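Local coordinates for penicillin-binding protein 2 (Pbp2) (Helicobacter pylori, PDB 5LP5) that probably builds peptidoglycan in cell-wall synthesis as a penicillin-binding transpeptidase of the inner membrane, working in complex with MreC, at residues A159-G164 / A267-E272; L163-V168 / G187-E192; E394-D399 / T440-L445. All coordinates share one frame; numbering follows the deposited sequence.

Contact 1. Residues A159-G164 / A267-E272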
ATOM      1  N   ALA A 159       9.955 -16.351  -0.468  1.00 40.30           N
ATOM      2  CA  ALA A 159       9.688 -16.468   0.971  1.00 39.16           C
ATOM      3  C   ALA A 159       8.203 -16.482   1.255  1.00 35.75           C
ATOM      4  O   ALA A 159       7.757 -16.095   2.333  1.00 34.56           O
ATOM      5  CB  ALA A 159      10.354 -15.332   1.739  1.00 39.72           C
ATOM      6  N   SER A 160       7.436 -16.947   0.280  1.00 33.77           N
ATOM      7  CA  SER A 160       5.996 -16.975   0.408  1.00 33.44           C
ATOM      8  C   SER A 160       5.530 -17.669   1.687  1.00 33.97           C
ATOM      9  O   SER A 160       4.480 -17.314   2.235  1.00 38.40           O
ATOM     10  CB  SER A 160       5.364 -17.631  -0.828  1.00 32.62           C
ATOM     11  OG  SER A 160       5.524 -19.042  -0.857  1.00 29.86           O
ATOM     12  N   HIS A 161       6.292 -18.648   2.162  1.00 34.35           N
ATOM     13  CA  HIS A 161       5.894 -19.393   3.351  1.00 37.36           C
ATOM     14  C   HIS A 161       6.331 -18.704   4.639  1.00 36.03           C
ATOM     15  O   HIS A 161       5.947 -19.107   5.718  1.00 40.56           O
ATOM     16  CB  HIS A 161       6.391 -20.851   3.296  1.00 38.47           C
ATOM     17  CG  HIS A 161       5.605 -21.727   2.363  1.00 37.95           C
ATOM     18  ND1 HIS A 161       6.053 -22.046   1.101  1.00 38.16           N
ATOM     19  CD2 HIS A 161       4.407 -22.347   2.505  1.00 38.53           C
ATOM     20  CE1 HIS A 161       5.168 -22.828   0.510  1.00 39.70           C
ATOM     21  NE2 HIS A 161       4.159 -23.023   1.336  1.00 38.55           N
ATOM     22  N   VAL A 162       7.129 -17.657   4.524  1.00 36.90           N
ATOM     23  CA  VAL A 162       7.447 -16.808   5.672  1.00 36.20           C
ATOM     24  C   VAL A 162       6.481 -15.646   5.775  1.00 35.28           C
ATOM     25  O   VAL A 162       5.872 -15.405   6.827  1.00 38.14           O
ATOM     26  CB  VAL A 162       8.856 -16.207   5.571  1.00 36.49           C
ATOM     27  CG1 VAL A 162       9.120 -15.317   6.766  1.00 35.28           C
ATOM     28  CG2 VAL A 162       9.899 -17.323   5.468  1.00 38.73           C
ATOM     29  N   LEU A 163       6.350 -14.920   4.678  1.00 32.03           N
ATOM     30  CA  LEU A 163       5.583 -13.690   4.682  1.00 31.20           C
ATOM     31  C   LEU A 163       4.095 -13.945   4.908  1.00 32.42           C
ATOM     32  O   LEU A 163       3.476 -13.316   5.769  1.00 39.20           O
ATOM     33  CB  LEU A 163       5.816 -12.938   3.378  1.00 30.33           C
ATOM     34  CG  LEU A 163       7.278 -12.600   3.053  1.00 28.10           C
ATOM     35  CD1 LEU A 163       7.369 -12.059   1.649  1.00 28.27           C
ATOM     36  CD2 LEU A 163       7.826 -11.602   4.034  1.00 26.99           C
ATOM     37  N   GLY A 164       3.535 -14.899   4.168  1.00 31.60           N
ATOM     38  CA  GLY A 164       2.113 -15.148   4.172  1.00 30.84           C
ATOM     39  C   GLY A 164       1.384 -14.021   3.466  1.00 31.05           C
ATOM     40  O   GLY A 164       2.009 -13.114   2.912  1.00 31.82           O
ATOM     41  N   ALA A 267      14.725 -19.150   4.923  1.00 31.80           N
ATOM     42  CA  ALA A 267      13.671 -20.113   5.250  1.00 30.07           C
ATOM     43  C   ALA A 267      12.883 -20.397   3.964  1.00 30.44           C
ATOM     44  O   ALA A 267      11.897 -19.714   3.625  1.00 33.90           O
ATOM     45  CB  ALA A 267      12.766 -19.581   6.337  1.00 28.96           C
ATOM     46  N   GLY A 268      13.346 -21.393   3.227  1.00 29.03           N
ATOM     47  CA  GLY A 268      12.678 -21.786   2.014  1.00 30.07           C
ATOM     48  C   GLY A 268      11.849 -23.029   2.195  1.00 29.84           C
ATOM     49  O   GLY A 268      12.261 -23.946   2.888  1.00 30.53           O
ATOM     50  N   SER A 269      10.679 -23.054   1.567  1.00 29.29           N
ATOM     51  CA  SER A 269       9.861 -24.262   1.500  1.00 29.95           C
ATOM     52  C   SER A 269       9.405 -24.462   0.075  1.00 28.27           C
ATOM     53  O   SER A 269       8.798 -23.573  -0.499  1.00 26.54           O
ATOM     54  CB  SER A 269       8.638 -24.171   2.427  1.00 31.61           C
ATOM     55  OG  SER A 269       7.693 -25.205   2.123  1.00 32.13           O
ATOM     56  N   TYR A 270       9.664 -25.644  -0.481  1.00 28.66           N
ATOM     57  CA  TYR A 270       9.564 -25.823  -1.934  1.00 29.20           C
ATOM     58  C   TYR A 270       8.678 -26.974  -2.350  1.00 28.40           C
ATOM     59  O   TYR A 270       8.915 -28.125  -1.962  1.00 27.33           O
ATOM     60  CB  TYR A 270      10.956 -25.982  -2.538  1.00 29.47           C
ATOM     61  CG  TYR A 270      11.821 -24.820  -2.160  1.00 29.26           C
ATOM     62  CD1 TYR A 270      11.783 -23.637  -2.893  1.00 29.84           C
ATOM     63  CD2 TYR A 270      12.634 -24.867  -1.024  1.00 29.35           C
ATOM     64  CE1 TYR A 270      12.565 -22.541  -2.524  1.00 29.12           C
ATOM     65  CE2 TYR A 270      13.410 -23.778  -0.646  1.00 28.29           C
ATOM     66  CZ  TYR A 270      13.365 -22.623  -1.403  1.00 28.18           C
ATOM     67  OH  TYR A 270      14.128 -21.548  -1.076  1.00 28.12           O
ATOM     68  N   PRO A 271       7.660 -26.669  -3.164  1.00 27.77           N
ATOM     69  CA  PRO A 271       7.405 -25.390  -3.813  1.00 28.51           C
ATOM     70  C   PRO A 271       6.933 -24.247  -2.939  1.00 30.18           C
ATOM     71  O   PRO A 271       6.124 -24.456  -2.049  1.00 34.31           O
ATOM     72  CB  PRO A 271       6.260 -25.711  -4.795  1.00 28.53           C
ATOM     73  CG  PRO A 271       6.106 -27.179  -4.819  1.00 28.45           C
ATOM     74  CD  PRO A 271       6.665 -27.686  -3.542  1.00 28.03           C
ATOM     75  N   GLU A 272       7.438 -23.042  -3.205  1.00 33.55           N
ATOM     76  CA  GLU A 272       6.810 -21.796  -2.747  1.00 33.78           C
ATOM     77  C   GLU A 272       5.605 -21.503  -3.680  1.00 33.86           C
ATOM     78  O   GLU A 272       5.411 -22.203  -4.674  1.00 34.76           O
ATOM     79  CB  GLU A 272       7.821 -20.625  -2.789  1.00 34.64           C
ATOM     80  CG  GLU A 272       9.119 -20.798  -1.997  1.00 35.08           C
ATOM     81  CD  GLU A 272       9.014 -20.373  -0.543  1.00 36.57           C
ATOM     82  OE1 GLU A 272       7.886 -20.095  -0.093  1.00 38.13           O
ATOM     83  OE2 GLU A 272      10.054 -20.323   0.158  1.00 41.46           O
TER

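Contact 2. Residues L163-V168 / G187-E192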
ATOM      1  N   LEU A 163       6.350 -14.920   4.678  1.00 32.03           N
ATOM      2  CA  LEU A 163       5.583 -13.690   4.682  1.00 31.20           C
ATOM      3  C   LEU A 163       4.095 -13.945   4.908  1.00 32.42           C
ATOM      4  O   LEU A 163       3.476 -13.316   5.769  1.00 39.20           O
ATOM      5  CB  LEU A 163       5.816 -12.938   3.378  1.00 30.33           C
ATOM      6  CG  LEU A 163       7.278 -12.600   3.053  1.00 28.10           C
ATOM      7  CD1 LEU A 163       7.369 -12.059   1.649  1.00 28.27           C
ATOM      8  CD2 LEU A 163       7.826 -11.602   4.034  1.00 26.99           C
ATOM      9  N   GLY A 164       3.535 -14.899   4.168  1.00 31.60           N
ATOM     10  CA  GLY A 164       2.113 -15.148   4.172  1.00 30.84           C
ATOM     11  C   GLY A 164       1.384 -14.021   3.466  1.00 31.05           C
ATOM     12  O   GLY A 164       2.009 -13.114   2.912  1.00 31.82           O
ATOM     13  N   TYR A 165       0.059 -14.057   3.503  1.00 32.33           N
ATOM     14  CA  TYR A 165      -0.746 -13.111   2.758  1.00 33.66           C
ATOM     15  C   TYR A 165      -1.971 -12.623   3.531  1.00 34.94           C
ATOM     16  O   TYR A 165      -2.447 -13.260   4.456  1.00 35.26           O
ATOM     17  CB  TYR A 165      -1.178 -13.731   1.424  1.00 34.44           C
ATOM     18  CG  TYR A 165      -2.082 -14.916   1.593  1.00 37.59           C
ATOM     19  CD1 TYR A 165      -3.453 -14.743   1.768  1.00 40.03           C
ATOM     20  CD2 TYR A 165      -1.572 -16.209   1.616  1.00 37.27           C
ATOM     21  CE1 TYR A 165      -4.288 -15.818   1.935  1.00 39.37           C
ATOM     22  CE2 TYR A 165      -2.404 -17.291   1.783  1.00 38.55           C
ATOM     23  CZ  TYR A 165      -3.763 -17.089   1.938  1.00 40.31           C
ATOM     24  OH  TYR A 165      -4.610 -18.167   2.094  1.00 42.12           O
ATOM     25  N   VAL A 166      -2.479 -11.476   3.110  1.00 38.96           N
ATOM     26  CA  VAL A 166      -3.658 -10.865   3.695  1.00 39.71           C
ATOM     27  C   VAL A 166      -4.876 -11.148   2.818  1.00 41.87           C
ATOM     28  O   VAL A 166      -4.749 -11.350   1.602  1.00 37.98           O
ATOM     29  CB  VAL A 166      -3.483  -9.345   3.840  1.00 39.49           C
ATOM     30  CG1 VAL A 166      -2.168  -9.042   4.513  1.00 42.14           C
ATOM     31  CG2 VAL A 166      -3.538  -8.624   2.498  1.00 38.32           C
ATOM     32  N   GLY A 167      -6.046 -11.160   3.448  1.00 43.47           N
ATOM     33  CA  GLY A 167      -7.291 -11.388   2.733  1.00 46.82           C
ATOM     34  C   GLY A 167      -8.448 -10.624   3.340  1.00 48.48           C
ATOM     35  O   GLY A 167      -8.271  -9.856   4.286  1.00 45.57           O
ATOM     36  N   VAL A 168      -9.639 -10.850   2.793  1.00 51.49           N
ATOM     37  CA  VAL A 168     -10.849 -10.205   3.300  1.00 52.19           C
ATOM     38  C   VAL A 168     -11.178 -10.782   4.664  1.00 51.13           C
ATOM     39  O   VAL A 168     -11.182 -11.992   4.835  1.00 48.13           O
ATOM     40  CB  VAL A 168     -12.066 -10.408   2.358  1.00 49.21           C
ATOM     41  CG1 VAL A 168     -13.312  -9.801   2.974  1.00 49.10           C
ATOM     42  CG2 VAL A 168     -11.819  -9.764   1.010  1.00 47.62           C
ATOM     43  N   GLY A 187      -4.321 -10.542   8.137  1.00 42.93           N
ATOM     44  CA  GLY A 187      -3.328 -11.520   7.754  1.00 40.68           C
ATOM     45  C   GLY A 187      -3.970 -12.874   7.863  1.00 38.94           C
ATOM     46  O   GLY A 187      -4.693 -13.131   8.820  1.00 37.68           O
ATOM     47  N   LYS A 188      -3.719 -13.728   6.877  1.00 38.31           N
ATOM     48  CA  LYS A 188      -4.254 -15.091   6.867  1.00 38.58           C
ATOM     49  C   LYS A 188      -3.189 -16.095   7.259  1.00 36.18           C
ATOM     50  O   LYS A 188      -3.434 -16.922   8.113  1.00 33.92           O
ATOM     51  CB  LYS A 188      -4.836 -15.461   5.498  1.00 38.76           C
ATOM     52  CG  LYS A 188      -5.979 -14.572   5.049  1.00 40.18           C
ATOM     53  CD  LYS A 188      -7.177 -14.681   5.976  1.00 44.57           C
ATOM     54  CE  LYS A 188      -8.369 -13.874   5.452  1.00 48.84           C
ATOM     55  NZ  LYS A 188      -9.666 -14.141   6.152  1.00 49.97           N
ATOM     56  N   THR A 189      -2.017 -16.028   6.626  1.00 35.20           N
ATOM     57  CA  THR A 189      -0.922 -16.964   6.925  1.00 34.09           C
ATOM     58  C   THR A 189       0.362 -16.279   7.295  1.00 32.30           C
ATOM     59  O   THR A 189       0.558 -15.099   7.019  1.00 29.66           O
ATOM     60  CB  THR A 189      -0.624 -17.889   5.743  1.00 34.04           C
ATOM     61  OG1 THR A 189      -0.290 -17.120   4.581  1.00 31.72           O
ATOM     62  CG2 THR A 189      -1.834 -18.689   5.431  1.00 36.27           C
ATOM     63  N   GLY A 190       1.223 -17.035   7.957  1.00 34.10           N
ATOM     64  CA  GLY A 190       2.571 -16.573   8.259  1.00 36.38           C
ATOM     65  C   GLY A 190       2.675 -15.250   8.992  1.00 37.13           C
ATOM     66  O   GLY A 190       1.845 -14.936   9.857  1.00 38.24           O
ATOM     67  N   ILE A 191       3.703 -14.480   8.641  1.00 36.05           N
ATOM     68  CA  ILE A 191       4.023 -13.219   9.320  1.00 34.54           C
ATOM     69  C   ILE A 191       2.879 -12.211   9.252  1.00 31.45           C
ATOM     70  O   ILE A 191       2.620 -11.506  10.226  1.00 31.03           O
ATOM     71  CB  ILE A 191       5.326 -12.609   8.749  1.00 35.57           C
ATOM     72  CG1 ILE A 191       6.523 -13.434   9.207  1.00 37.13           C
ATOM     73  CG2 ILE A 191       5.527 -11.160   9.168  1.00 34.28           C
ATOM     74  CD1 ILE A 191       6.891 -13.286  10.660  1.00 39.25           C
ATOM     75  N   GLU A 192       2.198 -12.136   8.114  1.00 29.04           N
ATOM     76  CA  GLU A 192       1.064 -11.226   7.991  1.00 29.32           C
ATOM     77  C   GLU A 192       0.047 -11.536   9.071  1.00 30.48           C
ATOM     78  O   GLU A 192      -0.631 -10.647   9.570  1.00 30.59           O
ATOM     79  CB  GLU A 192       0.393 -11.380   6.643  1.00 30.03           C
ATOM     80  CG  GLU A 192       1.189 -10.839   5.474  1.00 30.48           C
ATOM     81  CD  GLU A 192       1.046  -9.333   5.279  1.00 30.65           C
ATOM     82  OE1 GLU A 192       0.741  -8.634   6.278  1.00 29.26           O
ATOM     83  OE2 GLU A 192       1.249  -8.844   4.124  1.00 28.43           O
TER

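Contact 3. Residues E394-D399 / T440-L445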
ATOM      1  N   GLU A 394       9.689 -30.684  21.253  1.00 56.72           N
ATOM      2  CA  GLU A 394       8.876 -29.500  21.405  1.00 57.63           C
ATOM      3  C   GLU A 394       9.095 -28.518  20.273  1.00 51.84           C
ATOM      4  O   GLU A 394       9.924 -28.738  19.380  1.00 48.64           O
ATOM      5  CB  GLU A 394       9.202 -28.840  22.755  1.00 63.26           C
ATOM      6  CG  GLU A 394       8.793 -29.676  23.962  1.00 70.94           C
ATOM      7  CD  GLU A 394       7.293 -29.979  23.996  1.00 80.81           C
ATOM      8  OE1 GLU A 394       6.485 -29.115  23.580  1.00 83.85           O
ATOM      9  OE2 GLU A 394       6.914 -31.085  24.441  1.00 91.85           O
ATOM     10  N   LYS A 395       8.327 -27.435  20.318  1.00 49.80           N
ATOM     11  CA  LYS A 395       8.468 -26.351  19.358  1.00 48.05           C
ATOM     12  C   LYS A 395       9.774 -25.609  19.617  1.00 40.66           C
ATOM     13  O   LYS A 395      10.145 -25.419  20.768  1.00 37.92           O
ATOM     14  CB  LYS A 395       7.322 -25.344  19.498  1.00 52.58           C
ATOM     15  CG  LYS A 395       5.918 -25.911  19.437  1.00 56.88           C
ATOM     16  CD  LYS A 395       4.906 -24.770  19.476  1.00 60.66           C
ATOM     17  CE  LYS A 395       3.470 -25.279  19.427  1.00 65.56           C
ATOM     18  NZ  LYS A 395       2.486 -24.179  19.214  1.00 66.05           N
ATOM     19  N   THR A 396      10.449 -25.194  18.547  1.00 35.53           N
ATOM     20  CA  THR A 396      11.578 -24.286  18.642  1.00 33.98           C
ATOM     21  C   THR A 396      11.148 -22.896  19.139  1.00 33.28           C
ATOM     22  O   THR A 396      11.963 -22.179  19.736  1.00 35.63           O
ATOM     23  CB  THR A 396      12.329 -24.134  17.298  1.00 33.30           C
ATOM     24  OG1 THR A 396      11.451 -23.585  16.304  1.00 31.84           O
ATOM     25  CG2 THR A 396      12.896 -25.491  16.806  1.00 32.94           C
ATOM     26  N   GLY A 397       9.885 -22.523  18.918  1.00 31.53           N
ATOM     27  CA  GLY A 397       9.361 -21.208  19.331  1.00 31.31           C
ATOM     28  C   GLY A 397       9.407 -20.130  18.246  1.00 31.05           C
ATOM     29  O   GLY A 397       9.550 -18.946  18.531  1.00 31.74           O
ATOM     30  N   VAL A 398       9.270 -20.549  16.997  1.00 31.21           N
ATOM     31  CA  VAL A 398       9.437 -19.655  15.877  1.00 30.64           C
ATOM     32  C   VAL A 398       8.240 -18.722  15.851  1.00 30.00           C
ATOM     33  O   VAL A 398       7.161 -19.096  16.298  1.00 30.17           O
ATOM     34  CB  VAL A 398       9.616 -20.453  14.564  1.00 31.71           C
ATOM     35  CG1 VAL A 398       8.312 -21.084  14.126  1.00 33.01           C
ATOM     36  CG2 VAL A 398      10.182 -19.578  13.458  1.00 31.27           C
ATOM     37  N   ASP A 399       8.447 -17.493  15.382  1.00 29.59           N
ATOM     38  CA  ASP A 399       7.376 -16.502  15.324  1.00 30.84           C
ATOM     39  C   ASP A 399       6.512 -16.622  14.043  1.00 32.95           C
ATOM     40  O   ASP A 399       6.411 -15.695  13.222  1.00 32.49           O
ATOM     41  CB  ASP A 399       7.922 -15.076  15.551  1.00 30.24           C
ATOM     42  CG  ASP A 399       8.966 -14.650  14.529  1.00 29.61           C
ATOM     43  OD1 ASP A 399       9.601 -15.501  13.885  1.00 30.11           O
ATOM     44  OD2 ASP A 399       9.149 -13.436  14.367  1.00 29.16           O
ATOM     45  N   THR A 440      10.814 -31.581  12.594  1.00 40.43           N
ATOM     46  CA  THR A 440      10.695 -30.495  11.612  1.00 35.91           C
ATOM     47  C   THR A 440      12.092 -30.012  11.274  1.00 32.02           C
ATOM     48  O   THR A 440      12.981 -30.073  12.112  1.00 31.72           O
ATOM     49  CB  THR A 440       9.873 -29.298  12.167  1.00 37.42           C
ATOM     50  OG1 THR A 440      10.428 -28.822  13.416  1.00 40.28           O
ATOM     51  CG2 THR A 440       8.396 -29.680  12.366  1.00 35.08           C
ATOM     52  N   PRO A 441      12.308 -29.547  10.033  1.00 31.10           N
ATOM     53  CA  PRO A 441      13.568 -28.886   9.702  1.00 30.83           C
ATOM     54  C   PRO A 441      13.981 -27.809  10.687  1.00 30.05           C
ATOM     55  O   PRO A 441      15.169 -27.641  10.923  1.00 31.43           O
ATOM     56  CB  PRO A 441      13.294 -28.293   8.330  1.00 29.96           C
ATOM     57  CG  PRO A 441      12.367 -29.270   7.707  1.00 29.28           C
ATOM     58  CD  PRO A 441      11.508 -29.795   8.822  1.00 30.35           C
ATOM     59  N   LEU A 442      13.017 -27.115  11.285  1.00 29.56           N
ATOM     60  CA  LEU A 442      13.339 -26.169  12.357  1.00 29.26           C
ATOM     61  C   LEU A 442      14.011 -26.856  13.563  1.00 31.29           C
ATOM     62  O   LEU A 442      15.020 -26.373  14.079  1.00 32.22           O
ATOM     63  CB  LEU A 442      12.103 -25.378  12.784  1.00 27.53           C
ATOM     64  CG  LEU A 442      11.806 -24.106  11.961  1.00 26.78           C
ATOM     65  CD1 LEU A 442      10.444 -23.512  12.336  1.00 27.24           C
ATOM     66  CD2 LEU A 442      12.861 -23.030  12.124  1.00 26.28           C
ATOM     67  N   GLN A 443      13.459 -27.979  13.997  1.00 34.21           N
ATOM     68  CA  GLN A 443      14.006 -28.715  15.144  1.00 36.13           C
ATOM     69  C   GLN A 443      15.456 -29.109  14.915  1.00 35.67           C
ATOM     70  O   GLN A 443      16.312 -28.921  15.807  1.00 34.32           O
ATOM     71  CB  GLN A 443      13.138 -29.949  15.475  1.00 38.81           C
ATOM     72  CG  GLN A 443      11.863 -29.563  16.234  1.00 40.52           C
ATOM     73  CD  GLN A 443      10.892 -30.699  16.474  1.00 39.46           C
ATOM     74  OE1 GLN A 443      10.753 -31.609  15.658  1.00 36.90           O
ATOM     75  NE2 GLN A 443      10.204 -30.640  17.608  1.00 38.53           N
ATOM     76  N   VAL A 444      15.735 -29.620  13.712  1.00 34.87           N
ATOM     77  CA  VAL A 444      17.092 -30.069  13.343  1.00 34.54           C
ATOM     78  C   VAL A 444      18.075 -28.896  13.373  1.00 34.05           C
ATOM     79  O   VAL A 444      19.197 -29.027  13.873  1.00 34.43           O
ATOM     80  CB  VAL A 444      17.100 -30.712  11.949  1.00 34.78           C
ATOM     81  CG1 VAL A 444      18.508 -31.108  11.538  1.00 35.66           C
ATOM     82  CG2 VAL A 444      16.182 -31.926  11.916  1.00 35.33           C
ATOM     83  N   LEU A 445      17.632 -27.753  12.841  1.00 33.21           N
ATOM     84  CA  LEU A 445      18.406 -26.508  12.819  1.00 31.59           C
ATOM     85  C   LEU A 445      18.756 -25.997  14.211  1.00 31.85           C
ATOM     86  O   LEU A 445      19.930 -25.656  14.472  1.00 33.57           O
ATOM     87  CB  LEU A 445      17.627 -25.422  12.066  1.00 30.45           C
ATOM     88  CG  LEU A 445      18.215 -24.007  12.066  1.00 30.12           C
ATOM     89  CD1 LEU A 445      19.360 -23.856  11.082  1.00 29.97           C
ATOM     90  CD2 LEU A 445      17.135 -22.996  11.755  1.00 29.98           C
TER

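Contact 1. Residues A159-G164 / A267-E272
Glu272 OE1 gathers three hydrogen bonds from the first residues of helix 160-163. Ser160 OG comes in on the anti side of the carboxylate oxygen at 2.7 Å from OE1, close to the carboxylate plane. The backbone N of His161 reaches OE1 through the syn lone pair of that oxygen, 3.1 Å away, and the imidazole of the same residue adds ND1 to OE1 at 2.9 Å. This last bond arrives from above the carboxylate, 56° out of its plane, and the ring and carboxylate planes are turned 36° apart. A bend in the Glu272 chain (chi2 -87°) folds the acid back along its own segment, where OE2 accepts from Ser269 N at 3.1 Å. The carboxylate thus ties the helix start to the end of strand 264-270.

His161 lies against that strand end. Ser269 OG sits over one face of its ring, offset toward the rim, while hydrogen-bonding to Leu299 and Arg301. At the ring edge, CE1 is 3.2 Å from Pro271 O, just past the cis peptide that turns the chain. Tyr273 packs edge-to-face with the imidazole and gives its backbone N to Ser160 OG. Back toward the start of the strand the contact becomes apolar: Val162 CG2 meets Ala267 CB at 3.8 Å, and both side chains touch Phe461.

One segment comes from the dimerisation domain and the other from the transpeptidase domain, so this is a junction between the two parts of the chain. A carboxylate oxygen gripped by three donors at the N-terminal end of a short helix would be expected to stay ionised. ND1 must carry a proton to give this bond; with NE2 only weakly bonded to Pro297 O, a positively charged imidazole is possible but not established.

Contact 2. Residues L163-V168 / G187-E192
A small two-stranded antiparallel sheet, 166-168 beside 185-187, organises this contact within the dimerisation domain, with Val166 facing Gly187 as a non-hydrogen-bonded pair. The pairing goes on past the strand end, where Lys188 N gives a hydrogen bond to Tyr165 O at 2.8 Å. Farther along in the same direction, Glu192 N, on the short helix after the turn, donates to Leu163 O at 2.9 Å, nearly in line with the carbonyl (C=O...N 171°).

Gly164 and Thr189 come together between these two bonds. Gly164 CA makes a CA-H...O contact with Thr189 O, 3.2 Å away, and the positive phi of Gly164 takes the chain out of helix 160-163 here. Thr189 OG1, set between its own backbone N and carbonyl carbon (chi1 58°), accepts from Tyr165 N at 3.3 Å and also lies beside CD2 and CE2 of the Tyr165 ring. On the other side of that ring, CE1 meets Lys188 CB at 3.6 Å, so the ring meets both side chains obliquely; Phe278, from the transpeptidase domain, stacks with it.

Val166 CG1 packs against the carboxylate of Glu192, 3.3 Å from CD. The acid itself is held from outside by salt bridges to Arg53 and Arg151, which probably balance the charge of this buried side chain, and by the hydroxyl of Tyr153. Lys188 bends once at chi2, then runs extended alongside Gly167. Its ammonium, salt-bridged to Asp173, donates to Val168 O at 2.9 Å from NZ, approaching from above the carbonyl plane.

Contact 3. Residues E394-D399 / T440-L445
Leu442, Thr396 and Gln443 bury the most surface here, where the loop 394-399 passes over the first turn of helix 441-453. Thr396 turns its methyl down onto the helix backbone: CG2 lies 3.6 Å from Leu442 O and 3.8 Å from Gln443 CA. With OG1 between the backbone N and the carbonyl carbon (chi1 62°), the hydroxyl is directed to Glu403, its hydrogen-bond partner, while still passing near Leu442 CB. The same Glu403 also receives the backbone N of Gly397 and of Val398, which would help to hold the bend of the loop.

Against Val398, Leu442 uses one branch: Leu442 CD1 lies 3.7 Å from Val398 CG1, and the two side chains cross at about a right angle.

Gln443 works through both ends of its amide. The chain runs extended beyond CG, and NE2 donates to Glu394 O at 2.6 Å, the acceptor lying in the amide plane though the donor stands above the carbonyl plane. Glu394 is poorly ordered, so the exact length deserves caution. OE1 accepts from Thr440 N at 3.1 Å, and Gln443 N in turn gives to Thr440 OG1 at 3.2 Å. This reciprocal pair is a capping box at the helix start, and the OE1 bond helps to orient the amide whose NE2 meets the loop.

Beyond the loop, helix 441-453 lies on the central sheet of the transpeptidase domain: Leu442 and Leu445 touch Leu255 of strand 252-258, Val444 packs on Trp544 of strand 542-549, and Pro441 reaches Leu561 of strand 556-562.

Overall arrangement
Contacts 1 and 2 are continuous: they share Leu163 and Gly164, their centres lie 12 Å apart, and a probable hydrogen bond from Ile191 N to Val162 O (3.0 Å) sews them together. Contact 3 belongs wholly to the transpeptidase domain. Its centre is 15 Å from that of contact 1, with nearest atoms about 6 Å apart, and Phe461 bridges that gap, touching Val162 and Ala267 while giving its N to Asp399. Although the centres of contacts 2 and 3 are 21 Å apart, Ile191 CD1 packs on Asp399 O at 3.5 Å. The probable active-site motifs, around Ser311 and Lys513, are in none of the three, which instead join and build the two domains.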